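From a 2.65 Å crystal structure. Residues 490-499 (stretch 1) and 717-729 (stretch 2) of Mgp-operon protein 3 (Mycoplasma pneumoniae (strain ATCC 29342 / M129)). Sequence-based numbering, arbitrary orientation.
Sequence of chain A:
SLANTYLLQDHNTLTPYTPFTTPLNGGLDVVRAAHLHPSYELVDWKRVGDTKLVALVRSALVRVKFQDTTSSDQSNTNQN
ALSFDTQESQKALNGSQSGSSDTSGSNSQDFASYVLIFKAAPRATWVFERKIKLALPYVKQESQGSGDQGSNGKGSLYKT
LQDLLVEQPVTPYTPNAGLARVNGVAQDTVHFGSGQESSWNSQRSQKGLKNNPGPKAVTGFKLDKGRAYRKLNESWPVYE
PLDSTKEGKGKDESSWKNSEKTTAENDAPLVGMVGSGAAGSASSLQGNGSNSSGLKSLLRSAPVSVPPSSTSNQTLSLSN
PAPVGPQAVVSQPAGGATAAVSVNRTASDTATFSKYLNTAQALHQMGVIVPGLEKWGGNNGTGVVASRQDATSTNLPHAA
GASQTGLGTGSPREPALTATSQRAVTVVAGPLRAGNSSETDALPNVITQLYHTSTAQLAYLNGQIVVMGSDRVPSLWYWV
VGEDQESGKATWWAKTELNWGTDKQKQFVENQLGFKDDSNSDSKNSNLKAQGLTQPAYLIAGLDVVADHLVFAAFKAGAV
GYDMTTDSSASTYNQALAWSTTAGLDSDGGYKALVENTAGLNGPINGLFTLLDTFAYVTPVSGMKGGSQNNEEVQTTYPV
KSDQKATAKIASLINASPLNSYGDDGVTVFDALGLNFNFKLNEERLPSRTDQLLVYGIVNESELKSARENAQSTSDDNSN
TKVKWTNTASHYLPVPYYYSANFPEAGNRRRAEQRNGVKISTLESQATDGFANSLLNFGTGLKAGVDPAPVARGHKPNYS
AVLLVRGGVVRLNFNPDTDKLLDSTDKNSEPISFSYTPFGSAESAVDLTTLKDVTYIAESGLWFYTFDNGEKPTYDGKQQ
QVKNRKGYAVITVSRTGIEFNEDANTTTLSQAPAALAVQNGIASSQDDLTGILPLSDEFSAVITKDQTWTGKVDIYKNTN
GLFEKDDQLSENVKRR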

# COMPACT_ATOMS: atom_id res chain seq x y z
N ALA A 490 -6.55 -16.91 6.09
CA ALA A 490 -6.67 -15.60 5.47
C ALA A 490 -7.48 -15.70 4.17
O ALA A 490 -7.60 -16.78 3.57
N THR A 491 -8.03 -14.56 3.75
CA THR A 491 -8.77 -14.40 2.49
C THR A 491 -7.81 -13.74 1.52
O THR A 491 -7.15 -12.77 1.87
N TRP A 492 -7.72 -14.27 0.29
CA TRP A 492 -6.87 -13.72 -0.76
C TRP A 492 -7.45 -12.41 -1.28
O TRP A 492 -8.66 -12.34 -1.52
N TRP A 493 -6.59 -11.39 -1.51
CA TRP A 493 -7.04 -10.13 -2.10
C TRP A 493 -7.47 -10.35 -3.57
O TRP A 493 -8.43 -9.72 -4.03
N ALA A 494 -6.78 -11.29 -4.27
CA ALA A 494 -7.06 -11.68 -5.66
C ALA A 494 -8.44 -12.32 -5.80
O ALA A 494 -8.96 -12.40 -6.92
N LYS A 495 -9.02 -12.79 -4.69
CA LYS A 495 -10.36 -13.40 -4.64
C LYS A 495 -11.38 -12.41 -4.01
O LYS A 495 -12.52 -12.79 -3.77
N THR A 496 -10.95 -11.15 -3.76
CA THR A 496 -11.80 -10.09 -3.22
C THR A 496 -11.96 -9.00 -4.28
O THR A 496 -11.06 -8.18 -4.48
N GLU A 497 -13.09 -9.05 -5.00
CA GLU A 497 -13.45 -8.11 -6.05
C GLU A 497 -13.96 -6.83 -5.39
O GLU A 497 -14.88 -6.87 -4.57
N LEU A 498 -13.33 -5.71 -5.72
CA LEU A 498 -13.69 -4.40 -5.17
C LEU A 498 -14.34 -3.55 -6.25
O LEU A 498 -14.20 -3.84 -7.45
N ASN A 499 -15.09 -2.54 -5.82
CA ASN A 499 -15.69 -1.57 -6.72
C ASN A 499 -14.63 -0.49 -6.91
O ASN A 499 -14.11 0.05 -5.93
N ASP A 717 -15.59 -26.72 -4.86
CA ASP A 717 -16.32 -25.96 -5.87
C ASP A 717 -16.34 -24.43 -5.64
O ASP A 717 -16.88 -23.70 -6.48
N ASN A 718 -15.73 -23.95 -4.54
CA ASN A 718 -15.68 -22.51 -4.25
C ASN A 718 -14.24 -21.96 -4.32
O ASN A 718 -13.91 -20.96 -3.66
N SER A 719 -13.41 -22.59 -5.18
CA SER A 719 -12.01 -22.23 -5.43
C SER A 719 -11.87 -20.98 -6.31
O SER A 719 -10.88 -20.24 -6.19
N ASN A 720 -12.86 -20.75 -7.20
CA ASN A 720 -12.88 -19.60 -8.11
C ASN A 720 -13.94 -18.55 -7.73
O ASN A 720 -14.04 -17.51 -8.39
N THR A 721 -14.69 -18.81 -6.63
CA THR A 721 -15.71 -17.90 -6.11
C THR A 721 -15.04 -16.67 -5.47
O THR A 721 -14.04 -16.80 -4.75
N LYS A 722 -15.57 -15.49 -5.80
CA LYS A 722 -15.07 -14.19 -5.39
C LYS A 722 -15.93 -13.53 -4.31
O LYS A 722 -17.15 -13.74 -4.26
N VAL A 723 -15.30 -12.71 -3.45
CA VAL A 723 -15.93 -11.92 -2.39
C VAL A 723 -16.23 -10.59 -3.07
O VAL A 723 -15.37 -10.05 -3.78
N LYS A 724 -17.44 -10.06 -2.90
CA LYS A 724 -17.81 -8.79 -3.52
C LYS A 724 -18.08 -7.68 -2.51
O LYS A 724 -19.07 -7.73 -1.76
N TRP A 725 -17.19 -6.67 -2.48
CA TRP A 725 -17.30 -5.48 -1.64
C TRP A 725 -17.66 -4.35 -2.61
O TRP A 725 -16.79 -3.84 -3.33
N THR A 726 -18.95 -4.05 -2.71
CA THR A 726 -19.48 -3.07 -3.68
C THR A 726 -19.44 -1.61 -3.19
O THR A 726 -19.48 -0.70 -4.03
N ASN A 727 -19.34 -1.37 -1.87
CA ASN A 727 -19.30 -0.01 -1.35
C ASN A 727 -17.86 0.48 -1.15
O ASN A 727 -17.45 0.89 -0.06
N THR A 728 -17.09 0.41 -2.24
CA THR A 728 -15.70 0.83 -2.30
C THR A 728 -15.53 1.71 -3.54
O THR A 728 -16.42 1.77 -4.40
N ALA A 729 -14.38 2.40 -3.62
CA ALA A 729 -14.03 3.25 -4.76
C ALA A 729 -12.51 3.39 -4.86
O ALA A 729 -11.77 3.06 -3.92

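Residues 490-499 and 717-729, distant in sequence but neighbours in the fold, join as a short parallel β pairing in which a ladder of backbone hydrogen bonds fixes the register, a tryptophan-centred apolar cluster fills one face, and longer polar side chains line the other. The example illustrates a general principle: once two strands are in register, alternation sorts their side chains, so that each face acquires its own chemistry.

The ladder comes first, because it determines who meets whom. Val 723 N donates to Lys 495 O at 2.8 Å, Glu 497 N to Val 723 O at 2.8 Å, and Trp 725 N to Glu 497 O at 3.1 Å. In this pattern, typical of parallel strands, Thr 496 lies beside Val 723 and Glu 497 beside Lys 724.

On the face carrying Thr 496, Val 723 and Trp 725, the contacts are largely apolar. Thr 496, in the m rotamer, places its methyl over one face of the Trp 725 indole: CG2 of Thr 496 lies 4.0 Å from the centroid of the six-membered ring of Trp 725, almost along the ring normal, a CH-π contact. Its hydroxyl does different work, as OG1 of Thr 496 donates to Trp 492 O at 3.0 Å within its own stretch. Trp 725 (chi1 m, chi2 near 0°) also receives Leu 498, whose m,t rotamer brings CD2 to 3.6 Å from Trp 725 CE3. Trp 493 starts with its CA-to-CB bond pointing away, yet its long m side chain returns, with CH2 reaching 3.8 Å from Trp 725 CZ3; the two six-membered rings are nearly perpendicular. Val 723, chi1 t, extends the apolar patch, its CG2 lying 4.1 Å from Thr 491 CG2.

The other face is more open and more polar. Glu 497, extended with chi1 and chi2 both t, runs beside Lys 724, which is m and then t throughout. OE1 of Glu 497 approaches CE of Lys 724 to 3.4 Å, but the charged ends stay slightly apart: Glu 497 OE1 and Lys 724 NZ are 4.2 Å from each other, beyond a salt bridge. Lys 722 packs its aliphatic part here too, with CG 4.0 Å from Glu 497 CB.

Side chains at the two ends of the pairing add bonds to backbone groups that have no partner in the ladder or only a weak one. Lys 495 leaves its backbone sideways, but the m,t,p,t chain carries its ammonium to the loop before the strand, where NZ donates to Ser 719 O at 3.1 Å; on the way, CE passes 3.7 Å from Thr 721 O. At the far end Asn 499, chi1 t, points toward the other stretch and donates from ND2 to Thr 726 O at 2.8 Å. Its backbone N also donates to Thr 728 OG1 at 2.7 Å, the p rotamer of Thr 728 bringing that hydroxyl within reach, whereas the bond from Asn 499 N to Trp 725 O, at 3.3 Å, is weak.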

# COMPACT_ATOMS: atom_id res chain seq x y z
CB ALA A 490 -5.28 -15.05 5.17
CB THR A 491 -10.02 -13.52 2.69
OG1 THR A 491 -10.74 -13.95 3.84
CG2 THR A 491 -10.93 -13.50 1.46
CB TRP A 492 -6.77 -14.70 -1.93
CG TRP A 492 -6.02 -15.95 -1.62
CD1 TRP A 492 -6.54 -17.17 -1.29
CD2 TRP A 492 -4.60 -16.12 -1.65
NE1 TRP A 492 -5.54 -18.08 -1.10
CE2 TRP A 492 -4.33 -17.47 -1.31
CE3 TRP A 492 -3.52 -15.27 -1.93
CZ2 TRP A 492 -3.03 -17.98 -1.25
CZ3 TRP A 492 -2.23 -15.77 -1.86
CH2 TRP A 492 -2.00 -17.11 -1.52
CB TRP A 493 -5.96 -9.05 -2.01
CG TRP A 493 -5.96 -8.30 -0.72
CD1 TRP A 493 -4.92 -8.20 0.17
CD2 TRP A 493 -7.03 -7.52 -0.17
NE1 TRP A 493 -5.28 -7.41 1.23
CE2 TRP A 493 -6.57 -6.97 1.05
CE3 TRP A 493 -8.34 -7.21 -0.60
CZ2 TRP A 493 -7.38 -6.17 1.87
CZ3 TRP A 493 -9.14 -6.40 0.20
CH2 TRP A 493 -8.66 -5.90 1.42
CB ALA A 494 -5.98 -12.63 -6.16
CB LYS A 495 -10.33 -14.73 -3.90
CG LYS A 495 -9.80 -15.89 -4.73
CD LYS A 495 -9.52 -17.14 -3.91
CE LYS A 495 -10.74 -18.01 -3.70
NZ LYS A 495 -10.38 -19.38 -3.24
CB THR A 496 -11.30 -9.55 -1.87
OG1 THR A 496 -11.02 -10.64 -1.00
CG2 THR A 496 -12.30 -8.63 -1.21
CB GLU A 497 -14.50 -8.73 -6.98
CG GLU A 497 -14.73 -7.98 -8.28
CD GLU A 497 -15.98 -8.43 -9.01
OE1 GLU A 497 -17.10 -8.02 -8.61
OE2 GLU A 497 -15.85 -9.22 -9.98
CB LEU A 498 -12.45 -3.68 -4.60
CG LEU A 498 -11.65 -4.40 -3.50
CD1 LEU A 498 -10.46 -3.61 -3.09
CD2 LEU A 498 -12.50 -4.68 -2.27
CB ASN A 499 -16.98 -0.99 -6.13
CG ASN A 499 -17.75 -0.05 -7.03
OD1 ASN A 499 -17.28 0.43 -8.06
ND2 ASN A 499 -18.97 0.23 -6.63
CB ASP A 717 -17.77 -26.50 -6.02
CG ASP A 717 -18.34 -27.28 -4.83
OD1 ASP A 717 -17.81 -28.38 -4.52
OD2 ASP A 717 -19.33 -26.81 -4.23
CB ASN A 718 -16.39 -22.18 -2.93
CG ASN A 718 -17.89 -22.42 -2.96
OD1 ASN A 718 -18.62 -21.88 -3.81
ND2 ASN A 718 -18.38 -23.22 -2.02
CB SER A 719 -11.26 -23.41 -6.06
OG SER A 719 -12.04 -24.09 -7.03
CB ASN A 720 -13.04 -20.06 -9.57
CG ASN A 720 -11.74 -20.49 -10.20
OD1 ASN A 720 -11.44 -21.68 -10.30
ND2 ASN A 720 -10.92 -19.52 -10.63
CB THR A 721 -16.70 -18.65 -5.21
OG1 THR A 721 -17.02 -19.89 -5.82
CG2 THR A 721 -17.98 -17.86 -4.98
CB LYS A 722 -14.99 -13.27 -6.63
CG LYS A 722 -13.63 -12.62 -6.88
CD LYS A 722 -12.67 -13.51 -7.66
CE LYS A 722 -11.91 -12.75 -8.72
NZ LYS A 722 -12.74 -12.53 -9.94
CB VAL A 723 -14.99 -11.71 -1.16
CG1 VAL A 723 -15.72 -11.06 0.00
CG2 VAL A 723 -14.34 -13.01 -0.72
CB LYS A 724 -18.99 -8.96 -4.49
CG LYS A 724 -18.60 -9.56 -5.84
CD LYS A 724 -19.76 -9.47 -6.83
CE LYS A 724 -19.52 -10.30 -8.07
NZ LYS A 724 -20.68 -10.25 -9.00
CB TRP A 725 -15.98 -5.20 -0.87
CG TRP A 725 -15.59 -6.22 0.17
CD1 TRP A 725 -16.28 -7.34 0.53
CD2 TRP A 725 -14.43 -6.18 1.01
NE1 TRP A 725 -15.61 -8.01 1.53
CE2 TRP A 725 -14.47 -7.32 1.84
CE3 TRP A 725 -13.34 -5.29 1.13
CZ2 TRP A 725 -13.47 -7.59 2.79
CZ3 TRP A 725 -12.35 -5.57 2.06
CH2 TRP A 725 -12.43 -6.70 2.88
CB THR A 726 -20.88 -3.48 -4.13
OG1 THR A 726 -21.67 -3.77 -2.98
CG2 THR A 726 -20.86 -4.68 -5.07
CB ASN A 727 -20.16 0.14 -0.10
CG ASN A 727 -21.62 0.02 -0.44
OD1 ASN A 727 -22.18 0.89 -1.10
ND2 ASN A 727 -22.24 -1.06 -0.02
CB THR A 728 -14.74 -0.38 -2.32
OG1 THR A 728 -15.08 -1.24 -3.40
CG2 THR A 728 -14.74 -1.18 -1.00
CB ALA A 729 -14.67 4.61 -4.62